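Local atomic coordinates of transcriptional regulator (Rhodococcus sp., PDB entry 2O0Y), a protein that probably binds DNA and regulates transcription, as other IclR-family regulators with a winged helix-turn-helix domain do. Residues Asp27-Phe32 / Tyr76-Glu81; Glu98-Met103 / Ala128-Thr133; Gly204-Ser209 / Gly227-Phe232; Phe210-Ser215 / Glu250-Gly255. All blocks are in the same frame, centred on the assembly; numbering follows the deposited sequence.

Contact 1. Residues Asp27-Phe32 / Tyr76-Glu81; sequences DLLELF and YSLGPE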
loop_
_atom_site.group_PDB
_atom_site.type_symbol
_atom_site.label_atom_id
_atom_site.label_comp_id
_atom_site.label_asym_id
_atom_site.label_seq_id
_atom_site.Cartn_x
_atom_site.Cartn_y
_atom_site.Cartn_z
ATOM N N ASP B 27 11.029 14.210 14.395
ATOM C CA ASP B 27 10.286 15.461 14.402
ATOM C C ASP B 27 9.885 15.936 12.989
ATOM O O ASP B 27 8.822 16.575 12.767
ATOM C CB ASP B 27 11.133 16.565 15.123
ATOM C CG ASP B 27 11.315 16.285 16.580
ATOM O OD1 ASP B 27 10.613 15.384 17.126
ATOM O OD2 ASP B 27 12.196 16.930 17.210
ATOM N N LEU B 28 10.756 15.680 12.023
ATOM C CA LEU B 28 10.483 16.092 10.626
ATOM C C LEU B 28 9.411 15.197 10.029
ATOM O O LEU B 28 8.462 15.687 9.438
ATOM C CB LEU B 28 11.781 15.995 9.755
ATOM C CG LEU B 28 12.814 17.087 10.107
ATOM C CD1 LEU B 28 14.191 16.758 9.437
ATOM C CD2 LEU B 28 12.318 18.460 9.513
ATOM N N LEU B 29 9.536 13.881 10.217
ATOM C CA LEU B 29 8.532 12.956 9.679
ATOM C C LEU B 29 7.171 13.191 10.298
ATOM O O LEU B 29 6.138 13.048 9.658
ATOM C CB LEU B 29 8.992 11.533 9.964
ATOM C CG LEU B 29 10.208 11.031 9.184
ATOM C CD1 LEU B 29 10.687 9.672 9.720
ATOM C CD2 LEU B 29 9.748 10.888 7.705
ATOM N N GLU B 30 7.156 13.568 11.558
ATOM C CA GLU B 30 5.864 13.889 12.212
ATOM C C GLU B 30 5.102 15.025 11.571
ATOM O O GLU B 30 3.897 15.182 11.790
ATOM C CB GLU B 30 6.118 14.232 13.676
ATOM C CG GLU B 30 6.601 13.043 14.474
ATOM C CD GLU B 30 5.483 12.154 14.938
ATOM O OE1 GLU B 30 4.287 12.489 14.683
ATOM O OE2 GLU B 30 5.787 11.107 15.555
ATOM N N LEU B 31 5.771 15.850 10.762
ATOM C CA LEU B 31 5.044 16.973 10.139
ATOM C C LEU B 31 4.257 16.484 8.899
ATOM O O LEU B 31 3.462 17.195 8.349
ATOM C CB LEU B 31 6.053 18.065 9.671
ATOM C CG LEU B 31 6.692 18.849 10.825
ATOM C CD1 LEU B 31 7.847 19.724 10.261
ATOM C CD2 LEU B 31 5.609 19.674 11.487
ATOM N N PHE B 32 4.519 15.282 8.421
ATOM C CA PHE B 32 3.733 14.705 7.319
ATOM C C PHE B 32 2.526 13.994 7.854
ATOM O O PHE B 32 2.647 13.049 8.694
ATOM C CB PHE B 32 4.595 13.716 6.483
ATOM C CG PHE B 32 5.785 14.402 5.803
ATOM C CD1 PHE B 32 6.910 14.700 6.536
ATOM C CD2 PHE B 32 5.729 14.790 4.448
ATOM C CE1 PHE B 32 8.006 15.370 5.963
ATOM C CE2 PHE B 32 6.811 15.456 3.840
ATOM C CZ PHE B 32 7.949 15.763 4.552
ATOM N N TYR B 76 8.363 18.239 -0.592
ATOM C CA TYR B 76 8.803 16.882 -0.348
ATOM C C TYR B 76 7.600 16.074 0.030
ATOM O O TYR B 76 6.740 16.601 0.771
ATOM C CB TYR B 76 9.794 16.845 0.838
ATOM C CG TYR B 76 11.055 17.599 0.520
ATOM C CD1 TYR B 76 11.178 18.941 0.825
ATOM C CD2 TYR B 76 12.100 16.984 -0.145
ATOM C CE1 TYR B 76 12.348 19.655 0.480
ATOM C CE2 TYR B 76 13.254 17.677 -0.480
ATOM C CZ TYR B 76 13.375 19.005 -0.138
ATOM O OH TYR B 76 14.543 19.690 -0.483
ATOM N N SER B 77 7.540 14.804 -0.413
ATOM C CA SER B 77 6.587 13.860 0.157
ATOM C C SER B 77 7.395 12.798 0.886
ATOM O O SER B 77 8.642 12.782 0.766
ATOM C CB SER B 77 5.766 13.136 -0.936
ATOM O OG SER B 77 6.633 12.394 -1.737
ATOM N N LEU B 78 6.709 11.851 1.517
ATOM C CA LEU B 78 7.369 10.660 2.069
ATOM C C LEU B 78 7.801 9.913 0.823
ATOM O O LEU B 78 7.078 9.927 -0.188
ATOM C CB LEU B 78 6.365 9.818 2.885
ATOM C CG LEU B 78 5.877 10.459 4.211
ATOM C CD1 LEU B 78 5.081 9.422 5.025
ATOM C CD2 LEU B 78 7.096 10.869 5.062
ATOM N N GLY B 79 8.941 9.245 0.887
ATOM C CA GLY B 79 9.487 8.648 -0.355
ATOM C C GLY B 79 9.325 7.145 -0.377
ATOM O O GLY B 79 8.764 6.547 0.533
ATOM N N PRO B 80 9.748 6.513 -1.473
ATOM C CA PRO B 80 9.414 5.099 -1.733
ATOM C C PRO B 80 9.959 4.148 -0.704
ATOM O O PRO B 80 9.421 3.053 -0.517
ATOM C CB PRO B 80 10.122 4.827 -3.084
ATOM C CG PRO B 80 10.304 6.182 -3.711
ATOM C CD PRO B 80 10.501 7.165 -2.576
ATOM N N GLU B 81 11.005 4.576 0.030
ATOM C CA GLU B 81 11.497 3.722 1.123
ATOM C C GLU B 81 10.394 3.275 2.012
ATOM O O GLU B 81 10.350 2.144 2.489
ATOM C CB GLU B 81 12.553 4.467 1.947
ATOM C CG GLU B 81 13.010 3.784 3.272
ATOM C CD GLU B 81 14.071 2.730 3.129
ATOM O OE1 GLU B 81 14.352 2.330 1.998
ATOM O OE2 GLU B 81 14.600 2.238 4.177
#
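The phenyl ring of F32 takes L78 CD2 on one face and the carbonyl oxygen of Y76 at its rim. The methyl stands above the ring, displaced toward the rim on the CG side, with L78 CD2 3.8 Å from F32 CG. Measured to the centroid of the F32 ring, L78 CD2 is 4.2 Å away and 25° off the ring normal, a CH-pi contact. In the ring plane, Y76 O faces F32 CE2 at 3.3 Å, so an electronegative atom meets the polarised C-H edge, and L29 O also lies in the plane at the edge. S77 C sits 4.0 Å from F32 CE2, obliquely to the ring. F32 points its CB toward the strand, and chi1 of -63° sets CG anti to the carbonyl carbon, beside the backbone N.

Two structural elements of a winged helix-turn-helix are joined here: the end of its first helix, 18-29, and strand 75-78 of its wing hairpin, as in other IclR-type DNA-binding domains. A type I turn runs from L29 to F32 and brings F32 to the wing. The L78 methyl is shared, for CD2 of L29 approaches CD2 of L78 to 3.7 Å, so this one methyl touches both L29 and F32. Y76 adds an apolar flank, its CB 4.3 Å from F32 CZ, while its phenol leads away toward V59 and C63. L44 of helix 41-48 and L68 of strand 68-70 also pack on F32. F32 O and L78 O accept hydrogen bonds from R84 and W93 of the second subunit, respectively.

Contact 2. Residues Glu98-Met103 / Ala128-Thr133; sequences EVVDIM and AQCEST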
loop_
_atom_site.group_PDB
_atom_site.type_symbol
_atom_site.label_atom_id
_atom_site.label_comp_id
_atom_site.label_asym_id
_atom_site.label_seq_id
_atom_site.Cartn_x
_atom_site.Cartn_y
_atom_site.Cartn_z
ATOM N N GLU B 98 -9.540 -4.026 22.547
ATOM C CA GLU B 98 -10.863 -3.618 23.085
ATOM C C GLU B 98 -11.955 -3.589 22.036
ATOM O O GLU B 98 -13.117 -3.785 22.361
ATOM C CB GLU B 98 -10.821 -2.227 23.707
ATOM C CG GLU B 98 -10.189 -2.178 25.087
ATOM C CD GLU B 98 -10.381 -0.815 25.767
ATOM O OE1 GLU B 98 -10.665 0.191 25.037
ATOM O OE2 GLU B 98 -10.224 -0.760 27.026
ATOM N N VAL B 99 -11.593 -3.304 20.788
ATOM C CA VAL B 99 -12.562 -3.400 19.690
ATOM C C VAL B 99 -12.878 -4.885 19.399
ATOM O O VAL B 99 -14.027 -5.268 19.193
ATOM C CB VAL B 99 -12.000 -2.707 18.447
ATOM C CG1 VAL B 99 -12.718 -3.187 17.147
ATOM C CG2 VAL B 99 -12.014 -1.128 18.648
ATOM N N VAL B 100 -11.871 -5.735 19.365
ATOM C CA VAL B 100 -12.134 -7.189 19.235
ATOM C C VAL B 100 -13.031 -7.718 20.369
ATOM O O VAL B 100 -14.004 -8.435 20.097
ATOM C CB VAL B 100 -10.850 -7.995 19.084
ATOM C CG1 VAL B 100 -11.181 -9.437 18.815
ATOM C CG2 VAL B 100 -10.048 -7.432 17.872
ATOM N N ASP B 101 -12.768 -7.322 21.608
ATOM C CA ASP B 101 -13.691 -7.663 22.725
ATOM C C ASP B 101 -15.138 -7.251 22.415
ATOM O O ASP B 101 -16.072 -8.034 22.618
ATOM C CB ASP B 101 -13.285 -6.996 24.044
ATOM C CG ASP B 101 -11.967 -7.496 24.567
ATOM O OD1 ASP B 101 -11.507 -8.561 24.117
ATOM O OD2 ASP B 101 -11.375 -6.788 25.426
ATOM N N ILE B 102 -15.340 -6.034 21.923
ATOM C CA ILE B 102 -16.722 -5.588 21.627
ATOM C C ILE B 102 -17.340 -6.459 20.539
ATOM O O ILE B 102 -18.493 -6.819 20.625
ATOM C CB ILE B 102 -16.766 -4.077 21.211
ATOM C CG1 ILE B 102 -16.490 -3.171 22.420
ATOM C CG2 ILE B 102 -18.098 -3.717 20.570
ATOM C CD1 ILE B 102 -16.016 -1.734 21.996
HETATM N N MSE B 103 -16.581 -6.810 19.513
HETATM C CA MSE B 103 -17.097 -7.627 18.405
HETATM C C MSE B 103 -17.417 -9.026 18.911
HETATM O O MSE B 103 -18.398 -9.660 18.506
HETATM C CB MSE B 103 -16.032 -7.701 17.307
HETATM C CG MSE B 103 -15.713 -6.386 16.642
HETATM SE SE MSE B 103 -14.230 -6.594 15.325
HETATM C CE MSE B 103 -14.946 -7.974 14.103
ATOM N N ALA B 128 -11.373 -8.100 9.974
ATOM C CA ALA B 128 -11.433 -8.803 11.251
ATOM C C ALA B 128 -12.796 -9.443 11.422
ATOM O O ALA B 128 -13.766 -8.965 10.833
ATOM C CB ALA B 128 -11.156 -7.814 12.452
ATOM N N GLN B 129 -12.866 -10.539 12.202
ATOM C CA GLN B 129 -14.091 -11.357 12.254
ATOM C C GLN B 129 -14.236 -12.055 13.592
ATOM O O GLN B 129 -13.235 -12.542 14.120
ATOM C CB GLN B 129 -13.975 -12.428 11.162
ATOM C CG GLN B 129 -15.201 -13.336 10.974
ATOM C CD GLN B 129 -15.038 -14.251 9.765
ATOM O OE1 GLN B 129 -14.253 -15.201 9.813
ATOM N NE2 GLN B 129 -15.750 -13.936 8.647
ATOM N N CYS B 130 -15.445 -12.116 14.138
ATOM C CA CYS B 130 -15.700 -12.940 15.312
ATOM C C CYS B 130 -16.843 -13.877 14.962
ATOM O O CYS B 130 -17.993 -13.436 14.813
ATOM C CB CYS B 130 -16.106 -12.074 16.503
ATOM S SG CYS B 130 -14.662 -11.118 17.115
ATOM N N GLU B 131 -16.538 -15.157 14.791
ATOM C CA GLU B 131 -17.570 -16.102 14.386
ATOM C C GLU B 131 -18.420 -16.482 15.576
ATOM O O GLU B 131 -17.925 -16.579 16.704
ATOM C CB GLU B 131 -16.936 -17.345 13.839
ATOM C CG GLU B 131 -16.368 -17.187 12.397
ATOM C CD GLU B 131 -15.775 -18.510 11.958
ATOM O OE1 GLU B 131 -16.537 -19.478 11.825
ATOM O OE2 GLU B 131 -14.551 -18.609 11.815
ATOM N N SER B 132 -19.696 -16.730 15.339
ATOM C CA SER B 132 -20.542 -17.272 16.389
ATOM C C SER B 132 -20.330 -18.804 16.489
ATOM O O SER B 132 -19.582 -19.393 15.715
ATOM C CB SER B 132 -22.010 -16.929 16.141
ATOM O OG SER B 132 -22.652 -17.806 15.222
ATOM N N THR B 133 -21.006 -19.447 17.437
ATOM C CA THR B 133 -20.871 -20.888 17.615
ATOM C C THR B 133 -22.008 -21.633 16.923
ATOM O O THR B 133 -22.136 -22.854 17.079
ATOM C CB THR B 133 -20.959 -21.284 19.109
ATOM O OG1 THR B 133 -22.234 -20.881 19.581
ATOM C CG2 THR B 133 -19.895 -20.561 19.934
#
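M103, deposited as selenomethionine, carries most of this apolar packing, with one end of its side chain against C130 and the other against A128. Its CB rests 3.7 Å from C130 SG, close to the backbone. Farther out the chain bends at SE: chi3 of 58° folds CE round so that the methyl arrives 4.1 Å from A128 CB. V100, one helical turn earlier, brings CG1 to 4.2 Å from C130 SG. The sulphur, anti to its own carbonyl carbon at chi1 -71°, therefore has helix atoms from two successive turns as neighbours.

Contacts to the backbone form a second group. M103 CE lies 3.6 Å from A128 O and 3.8 Å from Q129 N, so the methyl packs on the peptide link between these two residues as well as on the alanine. C130 CB in turn meets M103 O at 3.9 Å. These are van der Waals approaches, and directional bonding lies elsewhere: A128 and C130 pair through their backbones with L116 and V114 of the adjacent strand, whereas Q129, pointing away from the helix, gives NE2 to N115 and to the carbonyl of I140.

The example illustrates how alternation along a strand sorts residues, with A128 and C130 facing the helix and Q129 the other way. The helix and strand segments run at 40° to each other, their axes 8.7 Å apart at closest approach. Helix 97-110 thus lies on the sheet over strands 113-120 and 123-130, while V99 and I102 pack against helix 237-254 beside it.

Contact 3. Residues Gly204-Ser209 / Gly227-Phe232; sequences GSSGLS and GPTGRF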
loop_
_atom_site.group_PDB
_atom_site.type_symbol
_atom_site.label_atom_id
_atom_site.label_comp_id
_atom_site.label_asym_id
_atom_site.label_seq_id
_atom_site.Cartn_x
_atom_site.Cartn_y
_atom_site.Cartn_z
ATOM N N GLY B 204 -30.968 -17.361 1.294
ATOM C CA GLY B 204 -30.854 -17.830 2.654
ATOM C C GLY B 204 -29.935 -17.002 3.527
ATOM O O GLY B 204 -29.797 -17.318 4.701
ATOM N N SER B 205 -29.285 -15.963 2.987
ATOM C CA SER B 205 -28.418 -15.097 3.806
ATOM C C SER B 205 -29.014 -13.710 4.006
ATOM O O SER B 205 -29.834 -13.258 3.187
ATOM C CB SER B 205 -27.020 -14.977 3.210
ATOM O OG SER B 205 -27.123 -14.465 1.888
ATOM N N SER B 206 -28.674 -13.067 5.126
ATOM C CA SER B 206 -29.139 -11.713 5.449
ATOM C C SER B 206 -27.992 -11.028 6.120
ATOM O O SER B 206 -27.070 -11.683 6.589
ATOM C CB SER B 206 -30.344 -11.676 6.418
ATOM O OG SER B 206 -31.529 -12.170 5.836
ATOM N N GLY B 207 -28.056 -9.708 6.185
ATOM C CA GLY B 207 -26.943 -8.956 6.752
ATOM C C GLY B 207 -27.465 -7.686 7.370
ATOM O O GLY B 207 -28.422 -7.082 6.860
ATOM N N LEU B 208 -26.893 -7.296 8.502
ATOM C CA LEU B 208 -27.173 -5.968 9.067
ATOM C C LEU B 208 -25.801 -5.301 9.183
ATOM O O LEU B 208 -24.898 -5.894 9.769
ATOM C CB LEU B 208 -27.760 -6.136 10.465
ATOM C CG LEU B 208 -27.851 -4.941 11.424
ATOM C CD1 LEU B 208 -28.814 -3.842 10.903
ATOM C CD2 LEU B 208 -28.335 -5.482 12.751
ATOM N N SER B 209 -25.651 -4.074 8.686
ATOM C CA SER B 209 -24.368 -3.356 8.744
ATOM C C SER B 209 -24.518 -1.951 9.313
ATOM O O SER B 209 -25.461 -1.242 8.981
ATOM C CB SER B 209 -23.751 -3.232 7.346
ATOM O OG SER B 209 -22.342 -2.923 7.416
ATOM N N GLY B 227 -25.833 -13.846 8.504
ATOM C CA GLY B 227 -26.234 -15.169 8.913
ATOM C C GLY B 227 -27.449 -15.618 8.160
ATOM O O GLY B 227 -27.854 -14.981 7.195
ATOM N N PRO B 228 -28.050 -16.730 8.602
ATOM C CA PRO B 228 -29.249 -17.245 7.964
ATOM C C PRO B 228 -30.444 -16.307 8.105
ATOM O O PRO B 228 -30.688 -15.768 9.183
ATOM C CB PRO B 228 -29.488 -18.574 8.690
ATOM C CG PRO B 228 -28.743 -18.459 9.968
ATOM C CD PRO B 228 -27.586 -17.594 9.698
ATOM N N THR B 229 -31.182 -16.108 7.010
ATOM C CA THR B 229 -32.361 -15.206 6.999
ATOM C C THR B 229 -33.369 -15.583 8.089
ATOM O O THR B 229 -33.981 -14.715 8.720
ATOM C CB THR B 229 -32.997 -15.250 5.618
ATOM O OG1 THR B 229 -32.062 -14.652 4.725
ATOM C CG2 THR B 229 -34.370 -14.518 5.562
ATOM N N GLY B 230 -33.465 -16.871 8.374
ATOM C CA GLY B 230 -34.420 -17.370 9.349
ATOM C C GLY B 230 -34.133 -16.923 10.783
ATOM O O GLY B 230 -34.971 -17.123 11.648
ATOM N N ARG B 231 -32.945 -16.343 11.045
ATOM C CA ARG B 231 -32.635 -15.796 12.366
ATOM C C ARG B 231 -32.788 -14.274 12.413
ATOM O O ARG B 231 -32.825 -13.691 13.499
ATOM C CB ARG B 231 -31.196 -16.175 12.776
ATOM C CG ARG B 231 -31.109 -17.647 13.250
ATOM C CD ARG B 231 -29.955 -17.869 14.264
ATOM N NE ARG B 231 -28.629 -17.659 13.709
ATOM C CZ ARG B 231 -27.876 -18.634 13.195
ATOM N NH1 ARG B 231 -28.365 -19.858 13.128
ATOM N NH2 ARG B 231 -26.664 -18.380 12.728
ATOM N N PHE B 232 -32.870 -13.656 11.241
ATOM C CA PHE B 232 -33.087 -12.211 11.107
ATOM C C PHE B 232 -34.568 -11.985 10.962
ATOM O O PHE B 232 -35.046 -11.464 9.940
ATOM C CB PHE B 232 -32.344 -11.642 9.901
ATOM C CG PHE B 232 -30.844 -11.549 10.073
ATOM C CD1 PHE B 232 -30.052 -12.691 10.089
ATOM C CD2 PHE B 232 -30.210 -10.295 10.192
ATOM C CE1 PHE B 232 -28.668 -12.579 10.235
ATOM C CE2 PHE B 232 -28.838 -10.200 10.337
ATOM C CZ PHE B 232 -28.084 -11.344 10.350
HETATM O O HOH W 1 -32.923 -15.034 2.113
#
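S206 CB lies over one face of the F232 ring. It stands 3.9 Å from the centroid of the F232 ring, 20° off its normal, in a CH-pi contact somewhat offset toward the rim. From CB the side chain continues to OG, anti to the carbonyl carbon (chi1 -69°), and S206 OG reaches T229 OG1 at 2.8 Å in a hydrogen bond whose donor may be either hydroxyl. A second partner, ND1 of H198 on the next strand, also binds this OG. The hydroxyl of T229 has in turn a water at 2.8 Å from OG1, which accepts from G204 N and so bridges the T229 hydroxyl to the start of 204-209.

Backbone bonds set the register beneath. S206 N gives to G227 O at 2.9 Å, and G227 N returns a bond to S206 O at 3.1 Å. Beyond this pair T229 N binds G204 O at 3.0 Å, as the second strand turns into the 3-10 segment 229-231.

That turn brings F232 back over the first strand, with P228 O in the plane of the ring at its edge, L208 CB 4.2 Å from F232 CE2, and Y240 in an edge-to-face contact. An alanine at F232 would probably take the ring away from S206 CB and L208 CB, opening a gap there, and leave Y240 without its edge-to-face partner. The whole is the open end of an antiparallel beta hairpin, strands 205-213 and 219-228, in the central sheet of the GAF-like IclR C-terminal domain.

Contact 4. Residues Phe210-Ser215 / Glu250-Gly255; sequences FPLVDS and EISAIG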
loop_
_atom_site.group_PDB
_atom_site.type_symbol
_atom_site.label_atom_id
_atom_site.label_comp_id
_atom_site.label_asym_id
_atom_site.label_seq_id
_atom_site.Cartn_x
_atom_site.Cartn_y
_atom_site.Cartn_z
ATOM N N PHE B 210 -23.610 -1.547 10.204
ATOM C CA PHE B 210 -23.585 -0.166 10.721
ATOM C C PHE B 210 -22.253 0.459 10.279
ATOM O O PHE B 210 -21.243 -0.244 10.224
ATOM C CB PHE B 210 -23.651 -0.152 12.271
ATOM C CG PHE B 210 -25.059 -0.144 12.811
ATOM C CD1 PHE B 210 -25.812 -1.307 12.833
ATOM C CD2 PHE B 210 -25.641 1.034 13.262
ATOM C CE1 PHE B 210 -27.143 -1.315 13.314
ATOM C CE2 PHE B 210 -26.959 1.024 13.744
ATOM C CZ PHE B 210 -27.691 -0.144 13.766
ATOM N N PRO B 211 -22.232 1.798 10.046
ATOM C CA PRO B 211 -20.976 2.429 9.728
ATOM C C PRO B 211 -20.088 2.531 10.964
ATOM O O PRO B 211 -20.569 2.803 12.071
ATOM C CB PRO B 211 -21.384 3.854 9.280
ATOM C CG PRO B 211 -22.718 4.106 9.857
ATOM C CD PRO B 211 -23.361 2.749 10.070
ATOM N N LEU B 212 -18.789 2.354 10.746
ATOM C CA LEU B 212 -17.792 2.767 11.736
ATOM C C LEU B 212 -17.088 3.980 11.138
ATOM O O LEU B 212 -16.763 3.965 9.953
ATOM C CB LEU B 212 -16.773 1.632 11.933
ATOM C CG LEU B 212 -17.458 0.352 12.447
ATOM C CD1 LEU B 212 -16.360 -0.757 12.464
ATOM C CD2 LEU B 212 -18.004 0.617 13.848
ATOM N N VAL B 213 -16.854 5.019 11.953
ATOM C CA VAL B 213 -16.333 6.305 11.436
ATOM C C VAL B 213 -15.023 6.717 12.110
ATOM O O VAL B 213 -14.706 6.244 13.243
ATOM C CB VAL B 213 -17.385 7.422 11.601
ATOM C CG1 VAL B 213 -18.703 7.065 10.804
ATOM C CG2 VAL B 213 -17.776 7.586 13.052
ATOM N N ASP B 214 -14.238 7.553 11.414
ATOM C CA ASP B 214 -13.110 8.196 12.061
ATOM C C ASP B 214 -13.589 9.344 12.969
ATOM O O ASP B 214 -14.795 9.576 13.102
ATOM C CB ASP B 214 -12.081 8.683 11.035
ATOM C CG ASP B 214 -12.646 9.662 10.073
ATOM O OD1 ASP B 214 -13.714 10.262 10.373
ATOM O OD2 ASP B 214 -12.019 9.856 9.026
ATOM N N SER B 215 -12.664 10.009 13.647
ATOM C CA SER B 215 -13.035 11.166 14.463
ATOM C C SER B 215 -13.893 12.214 13.719
ATOM O O SER B 215 -14.757 12.839 14.339
ATOM C CB SER B 215 -11.787 11.861 15.004
ATOM O OG SER B 215 -11.210 11.019 16.002
ATOM N N GLU B 250 -19.500 2.364 20.234
ATOM C CA GLU B 250 -18.358 2.107 21.133
ATOM C C GLU B 250 -17.042 1.962 20.375
ATOM O O GLU B 250 -16.040 2.480 20.793
ATOM C CB GLU B 250 -18.615 0.851 21.952
ATOM C CG GLU B 250 -19.737 1.046 23.013
ATOM C CD GLU B 250 -20.317 -0.252 23.524
ATOM O OE1 GLU B 250 -19.637 -1.282 23.480
ATOM O OE2 GLU B 250 -21.478 -0.250 23.989
ATOM N N ILE B 251 -17.057 1.215 19.268
ATOM C CA ILE B 251 -15.862 1.013 18.419
ATOM C C ILE B 251 -15.417 2.336 17.759
ATOM O O ILE B 251 -14.213 2.665 17.710
ATOM C CB ILE B 251 -16.142 -0.113 17.343
ATOM C CG1 ILE B 251 -16.218 -1.488 18.023
ATOM C CG2 ILE B 251 -15.078 -0.124 16.291
ATOM C CD1 ILE B 251 -16.872 -2.556 17.093
ATOM N N SER B 252 -16.364 3.115 17.262
ATOM C CA SER B 252 -16.020 4.399 16.682
ATOM C C SER B 252 -15.460 5.311 17.788
ATOM O O SER B 252 -14.518 6.064 17.539
ATOM C CB SER B 252 -17.219 5.058 15.994
ATOM O OG SER B 252 -17.555 4.372 14.796
ATOM N N ALA B 253 -16.019 5.237 19.001
ATOM C CA ALA B 253 -15.452 6.043 20.116
ATOM C C ALA B 253 -13.996 5.703 20.416
ATOM O O ALA B 253 -13.205 6.606 20.655
ATOM C CB ALA B 253 -16.299 5.951 21.386
ATOM N N ILE B 254 -13.666 4.413 20.426
ATOM C CA ILE B 254 -12.297 3.918 20.656
ATOM C C ILE B 254 -11.398 4.306 19.479
ATOM O O ILE B 254 -10.287 4.801 19.675
ATOM C CB ILE B 254 -12.306 2.359 20.833
ATOM C CG1 ILE B 254 -12.901 1.995 22.188
ATOM C CG2 ILE B 254 -10.903 1.747 20.746
ATOM C CD1 ILE B 254 -13.399 0.561 22.266
ATOM N N GLY B 255 -11.845 4.011 18.257
ATOM C CA GLY B 255 -11.111 4.434 17.089
ATOM C C GLY B 255 -10.429 3.253 16.438
ATOM O O GLY B 255 -10.172 2.248 17.114
HETATM O O HOH W 2 -20.124 4.369 14.408
HETATM O O HOH W 3 -13.944 7.329 15.473
#
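S252 turns OG anti to its carbonyl carbon (chi1 -71°), and this rotation presents the hydroxyl to the backbone of V213. V213 has CG1 anti to its own carbonyl carbon, which leaves CG2 between N and C, the crowded position, where V213 CG2 lies 3.7 Å from S252 OG. The setting is the alpha/beta layering of the GAF-like C-terminal domain: helix 237-254 lies along strand 205-213, the two segments running nearly parallel at 12°.

A polar group at such an interface can tie helix to strand directly. V213 N donates to S252 OG at 3.0 Å, almost straight at 168°. S252 OG also has a water at 2.6 Å, which donates to P211 O, and it has a weak bond to A248 O one turn back in its helix. An alanine in place of S252 would probably leave V213 N without this acceptor and the water held by P211 alone of the two, loosening the end of the strand from the helix.

Beside this polar link runs an apolar one. L212 and I251 cross obliquely, and L223 of the neighbouring strand packs against both. I251 also packs on I102 of helix 97-110. A second water donates to both V213 O and S252 O, while I251 CG2 touches L212 CD2 at 3.9 Å.

Overall arrangement
Contact 1 belongs to the DNA-binding-type domain and stands apart from the rest: its nearest atoms are about 15 Å from contact 4, about 22 Å from contact 2 and about 30 Å from contact 3. The other three share the C-terminal domain and its six-stranded sheet. Contacts 3 and 4 use successive parts of strand 205-213, their centres about 23 Å apart, and their segments alternate along the chain. Contacts 2 and 4 touch directly, helix against helix, where I102 CD1 comes within 3.5 Å of I254 CD1. Contact 2 only approaches contact 3, with nearest atoms about 5 Å apart. Sheet and paired helices thus connect these three into one layered unit.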